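Putative alpha/beta hydrolase fold protein (Candidatus Nitrososphaera gargensis, PDB 5A62) probably hydrolyses carboxylic esters, as a carboxylesterase-like member of the alpha/beta hydrolase fold family from an ammonia-oxidizing archaeon. Local coordinates at residues Ala118-Asn123 / Gly264-Val269; Ile43-Lys48 / Glu257-Leu262; Lys229-Lys232 / Glu237-Leu240. All coordinates share one frame; numbering follows the deposited sequence.

Contact 1. Residues Ala118-Asn123 / Gly264-Val269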
loop_
_atom_site.group_PDB
_atom_site.type_symbol
_atom_site.label_atom_id
_atom_site.label_comp_id
_atom_site.label_asym_id
_atom_site.label_seq_id
_atom_site.Cartn_x
_atom_site.Cartn_y
_atom_site.Cartn_z
ATOM N N ALA A 118 -25.297 -9.438 9.309
ATOM C CA ALA A 118 -24.778 -8.524 10.297
ATOM C C ALA A 118 -23.281 -8.618 10.307
ATOM O O ALA A 118 -22.693 -9.644 9.980
ATOM C CB ALA A 118 -25.284 -8.838 11.668
ATOM N N ILE A 119 -22.702 -7.508 10.703
ATOM C CA ILE A 119 -21.288 -7.464 11.048
ATOM C C ILE A 119 -21.141 -6.893 12.452
ATOM O O ILE A 119 -21.894 -6.041 12.886
ATOM C CB ILE A 119 -20.441 -6.694 10.086
ATOM C CG1 ILE A 119 -20.687 -5.210 10.065
ATOM C CG2 ILE A 119 -20.559 -7.292 8.716
ATOM C CD1 ILE A 119 -19.733 -4.451 9.146
ATOM N N ILE A 120 -20.093 -7.396 13.137
ATOM C CA ILE A 120 -19.735 -7.004 14.499
ATOM C C ILE A 120 -18.292 -6.631 14.444
ATOM O O ILE A 120 -17.442 -7.526 14.325
ATOM C CB ILE A 120 -20.021 -8.073 15.538
ATOM C CG1 ILE A 120 -21.493 -8.453 15.470
ATOM C CG2 ILE A 120 -19.648 -7.508 16.935
ATOM C CD1 ILE A 120 -21.858 -9.638 16.340
ATOM N N MET A 121 -17.981 -5.362 14.551
ATOM C CA MET A 121 -16.613 -4.841 14.430
ATOM C C MET A 121 -16.066 -4.561 15.815
ATOM O O MET A 121 -16.680 -3.771 16.556
ATOM C CB MET A 121 -16.601 -3.552 13.641
ATOM C CG MET A 121 -17.116 -3.697 12.220
ATOM S SD MET A 121 -17.168 -2.160 11.312
ATOM C CE MET A 121 -18.547 -1.328 12.122
ATOM N N ILE A 122 -14.983 -5.185 16.211
ATOM C CA ILE A 122 -14.375 -5.031 17.516
ATOM C C ILE A 122 -13.118 -4.197 17.271
ATOM O O ILE A 122 -12.191 -4.633 16.595
ATOM C CB ILE A 122 -14.023 -6.338 18.149
ATOM C CG1 ILE A 122 -15.254 -7.265 18.226
ATOM C CG2 ILE A 122 -13.356 -6.070 19.515
ATOM C CD1 ILE A 122 -14.973 -8.638 18.756
ATOM N N ASN A 123 -13.069 -2.944 17.773
ATOM C CA ASN A 123 -12.033 -1.977 17.466
ATOM C C ASN A 123 -11.705 -1.981 15.994
ATOM O O ASN A 123 -10.536 -2.057 15.619
ATOM C CB ASN A 123 -10.762 -2.281 18.312
ATOM C CG ASN A 123 -10.977 -2.047 19.795
ATOM O OD1 ASN A 123 -11.782 -1.183 20.193
ATOM N ND2 ASN A 123 -10.253 -2.819 20.598
ATOM N N GLY A 264 -25.527 -10.771 23.287
ATOM C CA GLY A 264 -26.649 -9.930 23.093
ATOM C C GLY A 264 -26.915 -9.556 21.650
ATOM O O GLY A 264 -28.023 -9.631 21.114
ATOM N N PHE A 265 -25.850 -9.115 20.992
ATOM C CA PHE A 265 -25.983 -8.792 19.586
ATOM C C PHE A 265 -26.382 -10.015 18.761
ATOM O O PHE A 265 -27.193 -9.934 17.850
ATOM C CB PHE A 265 -24.605 -8.304 19.056
ATOM C CG PHE A 265 -24.130 -6.954 19.550
ATOM C CD1 PHE A 265 -24.959 -6.035 20.230
ATOM C CD2 PHE A 265 -22.823 -6.563 19.289
ATOM C CE1 PHE A 265 -24.443 -4.830 20.620
ATOM C CE2 PHE A 265 -22.344 -5.347 19.641
ATOM C CZ PHE A 265 -23.147 -4.483 20.285
ATOM N N LEU A 266 -25.761 -11.167 19.017
ATOM C CA LEU A 266 -26.045 -12.352 18.256
ATOM C C LEU A 266 -27.497 -12.808 18.497
ATOM O O LEU A 266 -28.092 -13.353 17.593
ATOM C CB LEU A 266 -25.068 -13.473 18.606
ATOM C CG LEU A 266 -23.629 -13.176 18.095
ATOM C CD1 LEU A 266 -22.687 -14.223 18.586
ATOM C CD2 LEU A 266 -23.619 -13.161 16.593
ATOM N N ALA A 267 -28.028 -12.531 19.677
ATOM C CA ALA A 267 -29.428 -12.846 19.918
ATOM C C ALA A 267 -30.344 -12.020 19.075
ATOM O O ALA A 267 -31.333 -12.550 18.565
ATOM C CB ALA A 267 -29.766 -12.626 21.371
ATOM N N ILE A 268 -30.017 -10.746 18.875
ATOM C CA ILE A 268 -30.782 -9.888 17.972
ATOM C C ILE A 268 -30.708 -10.402 16.575
ATOM O O ILE A 268 -31.699 -10.466 15.881
ATOM C CB ILE A 268 -30.286 -8.441 18.028
ATOM C CG1 ILE A 268 -30.522 -7.875 19.437
ATOM C CG2 ILE A 268 -30.846 -7.577 16.897
ATOM C CD1 ILE A 268 -29.779 -6.592 19.697
ATOM N N VAL A 269 -29.496 -10.751 16.108
ATOM C CA VAL A 269 -29.346 -11.214 14.756
ATOM C C VAL A 269 -30.121 -12.507 14.551
ATOM O O VAL A 269 -30.787 -12.664 13.512
ATOM C CB VAL A 269 -27.857 -11.467 14.412
ATOM C CG1 VAL A 269 -27.746 -12.111 13.044
ATOM C CG2 VAL A 269 -27.073 -10.183 14.539
#

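Contact 2. Residues Ile43-Lys48 / Glu257-Leu262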
loop_
_atom_site.group_PDB
_atom_site.type_symbol
_atom_site.label_atom_id
_atom_site.label_comp_id
_atom_site.label_asym_id
_atom_site.label_seq_id
_atom_site.Cartn_x
_atom_site.Cartn_y
_atom_site.Cartn_z
ATOM N N ILE A 43 -14.210 -19.441 19.836
ATOM C CA ILE A 43 -14.667 -20.594 19.070
ATOM C C ILE A 43 -15.435 -21.530 20.016
ATOM O O ILE A 43 -16.565 -21.917 19.678
ATOM C CB ILE A 43 -13.499 -21.281 18.383
ATOM C CG1 ILE A 43 -12.957 -20.396 17.255
ATOM C CG2 ILE A 43 -13.925 -22.646 17.873
ATOM C CD1 ILE A 43 -11.608 -20.784 16.697
ATOM N N GLN A 44 -14.864 -21.795 21.174
ATOM C CA GLN A 44 -15.546 -22.673 22.151
ATOM C C GLN A 44 -16.837 -22.074 22.617
ATOM O O GLN A 44 -17.847 -22.779 22.655
ATOM C CB GLN A 44 -14.623 -22.991 23.339
ATOM C CG GLN A 44 -13.440 -23.868 22.916
ATOM C CD GLN A 44 -13.808 -25.033 21.974
ATOM O OE1 GLN A 44 -13.195 -25.232 20.918
ATOM N NE2 GLN A 44 -14.841 -25.796 22.346
ATOM N N LEU A 45 -16.882 -20.794 22.926
ATOM C CA LEU A 45 -18.103 -20.168 23.408
ATOM C C LEU A 45 -19.190 -20.209 22.343
ATOM O O LEU A 45 -20.356 -20.496 22.618
ATOM C CB LEU A 45 -17.807 -18.728 23.851
ATOM C CG LEU A 45 -18.996 -17.829 24.086
ATOM C CD1 LEU A 45 -19.688 -18.243 25.362
ATOM C CD2 LEU A 45 -18.545 -16.375 24.156
ATOM N N LEU A 46 -18.832 -19.964 21.083
ATOM C CA LEU A 46 -19.805 -19.827 20.055
ATOM C C LEU A 46 -20.314 -21.182 19.644
ATOM O O LEU A 46 -21.480 -21.316 19.302
ATOM C CB LEU A 46 -19.192 -19.026 18.862
ATOM C CG LEU A 46 -18.975 -17.561 19.249
ATOM C CD1 LEU A 46 -18.230 -16.887 18.090
ATOM C CD2 LEU A 46 -20.230 -16.784 19.540
ATOM N N LEU A 47 -19.451 -22.174 19.659
ATOM C CA LEU A 47 -19.915 -23.563 19.420
ATOM C C LEU A 47 -20.887 -24.004 20.489
ATOM O O LEU A 47 -21.911 -24.642 20.147
ATOM C CB LEU A 47 -18.768 -24.540 19.422
ATOM C CG LEU A 47 -17.854 -24.482 18.255
ATOM C CD1 LEU A 47 -16.620 -25.341 18.514
ATOM C CD2 LEU A 47 -18.599 -24.822 16.967
ATOM N N LYS A 48 -20.607 -23.682 21.746
ATOM C CA LYS A 48 -21.531 -24.072 22.848
ATOM C C LYS A 48 -22.877 -23.355 22.718
ATOM O O LYS A 48 -23.952 -23.845 23.153
ATOM C CB LYS A 48 -20.911 -23.763 24.207
ATOM C CG LYS A 48 -19.693 -24.590 24.478
ATOM C CD LYS A 48 -19.279 -24.619 25.935
ATOM C CE LYS A 48 -18.029 -25.499 26.067
ATOM N NZ LYS A 48 -17.418 -25.377 27.416
ATOM N N GLU A 257 -17.363 -8.551 29.941
ATOM C CA GLU A 257 -18.386 -7.698 29.404
ATOM C C GLU A 257 -18.439 -7.770 27.866
ATOM O O GLU A 257 -19.471 -7.649 27.270
ATOM C CB GLU A 257 -18.205 -6.232 29.813
ATOM C CG GLU A 257 -19.401 -5.393 29.488
ATOM C CD GLU A 257 -19.256 -3.922 29.824
ATOM O OE1 GLU A 257 -18.131 -3.487 30.112
ATOM O OE2 GLU A 257 -20.321 -3.245 29.704
ATOM N N MET A 258 -17.295 -8.020 27.226
ATOM C CA MET A 258 -17.323 -8.083 25.774
ATOM C C MET A 258 -18.234 -9.210 25.313
ATOM O O MET A 258 -18.910 -9.103 24.287
ATOM C CB MET A 258 -15.940 -8.297 25.195
ATOM C CG MET A 258 -15.871 -8.377 23.676
ATOM S SD MET A 258 -14.212 -8.107 23.038
ATOM C CE MET A 258 -13.425 -9.523 23.614
ATOM N N TYR A 259 -18.229 -10.297 26.074
ATOM C CA TYR A 259 -19.030 -11.463 25.647
ATOM C C TYR A 259 -20.499 -11.317 25.955
ATOM O O TYR A 259 -21.313 -11.818 25.221
ATOM C CB TYR A 259 -18.432 -12.804 26.139
ATOM C CG TYR A 259 -16.981 -12.871 25.724
ATOM C CD1 TYR A 259 -16.663 -13.077 24.418
ATOM C CD2 TYR A 259 -15.960 -12.576 26.620
ATOM C CE1 TYR A 259 -15.345 -13.058 24.002
ATOM C CE2 TYR A 259 -14.647 -12.566 26.222
ATOM C CZ TYR A 259 -14.344 -12.779 24.904
ATOM O OH TYR A 259 -13.030 -12.754 24.450
ATOM N N ASP A 260 -20.791 -10.654 27.056
ATOM C CA ASP A 260 -22.156 -10.306 27.382
ATOM C C ASP A 260 -22.702 -9.482 26.236
ATOM O O ASP A 260 -23.760 -9.767 25.725
ATOM C CB ASP A 260 -22.181 -9.519 28.688
ATOM C CG ASP A 260 -21.770 -10.370 29.911
ATOM O OD1 ASP A 260 -21.774 -11.616 29.861
ATOM O OD2 ASP A 260 -21.399 -9.719 30.891
ATOM N N ILE A 261 -21.934 -8.493 25.771
ATOM C CA ILE A 261 -22.379 -7.659 24.672
ATOM C C ILE A 261 -22.511 -8.445 23.357
ATOM O O ILE A 261 -23.526 -8.398 22.679
ATOM C CB ILE A 261 -21.439 -6.469 24.494
ATOM C CG1 ILE A 261 -21.568 -5.528 25.704
ATOM C CG2 ILE A 261 -21.773 -5.713 23.226
ATOM C CD1 ILE A 261 -20.455 -4.530 25.773
ATOM N N LEU A 262 -21.473 -9.205 23.043
ATOM C CA LEU A 262 -21.486 -10.013 21.830
ATOM C C LEU A 262 -22.682 -10.951 21.768
ATOM O O LEU A 262 -23.347 -11.028 20.714
ATOM C CB LEU A 262 -20.179 -10.797 21.776
ATOM C CG LEU A 262 -20.041 -11.732 20.557
ATOM C CD1 LEU A 262 -19.936 -10.893 19.308
ATOM C CD2 LEU A 262 -18.859 -12.694 20.666
#

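Contact 3. Residues Lys229-Lys232 / Glu237-Leu240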
loop_
_atom_site.group_PDB
_atom_site.type_symbol
_atom_site.label_atom_id
_atom_site.label_comp_id
_atom_site.label_asym_id
_atom_site.label_seq_id
_atom_site.Cartn_x
_atom_site.Cartn_y
_atom_site.Cartn_z
ATOM N N LYS A 229 -17.024 6.680 16.348
ATOM C CA LYS A 229 -17.922 7.791 16.629
ATOM C C LYS A 229 -18.296 8.537 15.376
ATOM O O LYS A 229 -19.466 8.897 15.116
ATOM C CB LYS A 229 -17.317 8.691 17.693
ATOM C CG LYS A 229 -17.518 8.050 19.056
ATOM C CD LYS A 229 -17.071 8.924 20.222
ATOM C CE LYS A 229 -15.666 8.561 20.683
ATOM N NZ LYS A 229 -15.089 9.515 21.680
ATOM N N GLU A 230 -17.321 8.712 14.465
ATOM C CA GLU A 230 -17.601 9.313 13.191
ATOM C C GLU A 230 -18.534 8.411 12.386
ATOM O O GLU A 230 -19.469 8.868 11.713
ATOM C CB GLU A 230 -16.292 9.601 12.412
ATOM C CG GLU A 230 -15.392 10.645 13.053
ATOM C CD GLU A 230 -13.964 10.763 12.472
ATOM O OE1 GLU A 230 -13.654 10.098 11.457
ATOM O OE2 GLU A 230 -13.148 11.549 13.054
ATOM N N THR A 231 -18.319 7.114 12.449
ATOM C CA THR A 231 -19.138 6.162 11.741
ATOM C C THR A 231 -20.572 6.188 12.251
ATOM O O THR A 231 -21.491 6.187 11.407
ATOM C CB THR A 231 -18.565 4.747 11.890
ATOM O OG1 THR A 231 -17.234 4.726 11.312
ATOM C CG2 THR A 231 -19.388 3.739 11.108
ATOM N N LYS A 232 -20.740 6.292 13.557
ATOM C CA LYS A 232 -22.097 6.326 14.128
ATOM C C LYS A 232 -22.821 7.573 13.698
ATOM O O LYS A 232 -24.048 7.521 13.479
ATOM C CB LYS A 232 -22.024 6.154 15.631
ATOM C CG LYS A 232 -23.337 6.324 16.404
ATOM C CD LYS A 232 -24.259 5.206 16.179
ATOM C CE LYS A 232 -25.507 5.404 17.086
ATOM N NZ LYS A 232 -26.487 4.354 17.017
ATOM N N GLU A 237 -28.204 3.967 12.351
ATOM C CA GLU A 237 -28.808 2.691 12.715
ATOM C C GLU A 237 -27.800 1.690 13.302
ATOM O O GLU A 237 -28.196 0.628 13.789
ATOM C CB GLU A 237 -29.596 2.099 11.508
ATOM C CG GLU A 237 -30.735 3.068 11.169
ATOM C CD GLU A 237 -31.834 2.550 10.262
ATOM O OE1 GLU A 237 -31.662 2.613 9.028
ATOM O OE2 GLU A 237 -32.895 2.110 10.785
ATOM N N MET A 238 -26.480 1.959 13.294
ATOM C CA MET A 238 -25.460 1.094 13.907
ATOM C C MET A 238 -25.688 1.010 15.402
ATOM O O MET A 238 -26.103 1.995 16.025
ATOM C CB MET A 238 -23.999 1.600 13.600
ATOM C CG MET A 238 -22.829 0.845 14.277
ATOM S SD MET A 238 -21.085 1.260 13.849
ATOM C CE MET A 238 -21.087 2.841 14.628
ATOM N N GLU A 239 -25.366 -0.091 15.982
ATOM C CA GLU A 239 -25.346 -0.231 17.418
ATOM C C GLU A 239 -23.909 -0.228 17.919
ATOM O O GLU A 239 -23.151 -1.123 17.600
ATOM C CB GLU A 239 -26.071 -1.495 17.802
ATOM C CG GLU A 239 -27.559 -1.468 17.438
ATOM C CD GLU A 239 -28.346 -0.447 18.271
ATOM O OE1 GLU A 239 -27.889 -0.216 19.384
ATOM O OE2 GLU A 239 -29.341 0.171 17.798
ATOM N N LEU A 240 -23.530 0.752 18.745
ATOM C CA LEU A 240 -22.204 0.882 19.254
ATOM C C LEU A 240 -22.198 0.666 20.726
ATOM O O LEU A 240 -23.032 1.252 21.446
ATOM C CB LEU A 240 -21.744 2.288 18.977
ATOM C CG LEU A 240 -20.473 2.773 19.643
ATOM C CD1 LEU A 240 -19.240 1.987 19.246
ATOM C CD2 LEU A 240 -20.268 4.242 19.320
HETATM O O HOH W 1 -25.574 2.626 19.445
#

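Contact 1. Residues Ala118-Asn123 / Gly264-Val269
Phe265, Leu266 and Val269 of the C-terminal helix of this alpha/beta hydrolase fold, helix 256-272, pack on Ala118 and Ile120 of strand 116-122 in the central sheet. The strand and helix segments run nearly antiparallel, at 171°, with their axes 10.1 Å apart, a usual spacing for a helix packed on a sheet. Residues two apart on the strand, Ala118 and Ile120, face the helix, whereas Ile119 between them faces the other layer and packs on helix 100-111. On the helix, Phe265 and Val269 are one turn apart and so share a face.

Ile120 does most of the work, because its beta-branch offers two arms. Ile120 CG2 comes to the edge of the Phe265 ring, near its plane, 4.1 Å from Phe265 CD2. On the other, extended arm, Ile120 CD1 lies 3.9 Å from Leu266 CD2 and 4.1 Å from Phe265 CB. Phe265 also meets the ring of Phe214 on strand 212-218, so the aromatic bridges two neighbouring strands. At the other end the backbones draw closer, and a small residue suits the strand: with CG1 of Val269 anti to its own backbone N (chi1 173°), the second methyl, Val269 CG2, faces the sheet and stops 3.6 Å from Ala118 CB.

Contact 2. Residues Ile43-Lys48 / Glu257-Leu262
Leu45 and Tyr259 form the tight part of this contact between two helices. A single methyl of the leucine, Leu45 CD2, reaches across to the root of the aromatic side chain: it lies 3.8 Å from Tyr259 CD1 and 4.1 Å from both CG and CB of that residue. It approaches the ring obliquely, and the two side chains cross at a slant. Leu45 can span the gap, 9.0 Å between the CA atoms of Leu45 and Tyr259, because CG stands anti to the backbone N (chi1 167°) and CD2 continues outward, anti to CA. Tyrosine suits its place by having two characters: the carbons near the backbone take the methyl, while the hydroxyl OH is hydrogen-bonded to Glu42 OE2 on the first helix, and the ring also makes an edge-to-face pair with Tyr41.

Both helices, 40-48 and 256-272, belong to the same outer layer of the alpha/beta hydrolase sandwich, in the places usually called helices A and F, and each also rests on the sheet. Toward that sheet the direct touch is looser: Leu46 CD2 and Leu262 CD2 come no nearer than 4.5 Å. Other groups complete the packing there, since Leu46 also meets Met263 and Leu266 farther along the same helix, as well as Leu26, Leu28 and Val53 of the strands beneath. Branched aliphatic side chains fit such a wedge between helix and sheet.

The solvent-facing sides carry polar residues: Gln44 and Lys48 on one helix, Glu257 and Asp260 on the other, are exposed and do not join the contact, and Leu45 itself is only partly buried, at the border between the two environments.

Contact 3. Residues Lys229-Lys232 / Glu237-Leu240
Lys232 and Met238 meet in two ways, one polar and one apolar. The polar part is a gathering of oxygens round the ammonium group. Lys232 NZ gives a hydrogen bond of 2.6 Å to Met238 O, with a C=O...N angle of 166°, so the nitrogen approaches the carbonyl almost head-on. Pro236 O accepts a second bond from the same group. A water takes a third, 3.1 Å from Lys232 NZ, and also accepts the backbone N-H of Leu240 at 2.9 Å, which links the lysine to the start of the strand. The length of lysine suits the place: CG stands anti to the backbone N and the chain then bends at chi2 (71°), turning the ammonium end toward the backbone that follows the helix. Glu239 OE2 lies 5.1 Å from Lys232 NZ, too far for a salt bridge; this carboxylate is salt-bridged through OE1 to Arg241, and may add a weak favourable field at the lysine.

These bonds span the return from helix to sheet in a beta-alpha-beta unit: strand 212-218, helix 222-234, then strand 239-243 at the border of the sheet, parallel to the first.

The apolar part lies between helix and strand. Met238 is modelled in two conformers; in one of them, a bend at its last torsion brings Met238 CE to 3.6 Å from Lys232 CB and 4.0 Å from Thr231 CG2, contacts that hold for this conformer alone. A flexible, unbranched thioether can fit between helix and strand, and it also packs on Val213 and Ala215. Thr231 meets the methionine chiefly through its methyl CG2, while its hydroxyl OG1 is hydrogen-bonded to Leu227 O, one turn back in the helix.

How the contacts relate
From the N terminus, residues 43-48 come first and wait some two hundred residues for helix 256-272, which closes contact 2. Residues 118-123, at the end of strand 116-122, follow and are joined by the next part of that helix in contact 1, so the two long loops cross. Contact 3 closes a short turn and is nested inside both. Contacts 1 and 2 touch directly, Leu266 CD1 lying 3.7 Å from Leu46 CD2 and Ile120 CD1 3.8 Å from Leu262 CD1. Contact 3 sits on the other face of the sheet and reaches contact 1 through Met121 CE and Met238 SD, 4.0 Å apart. Together they tie both helical layers to the sheet.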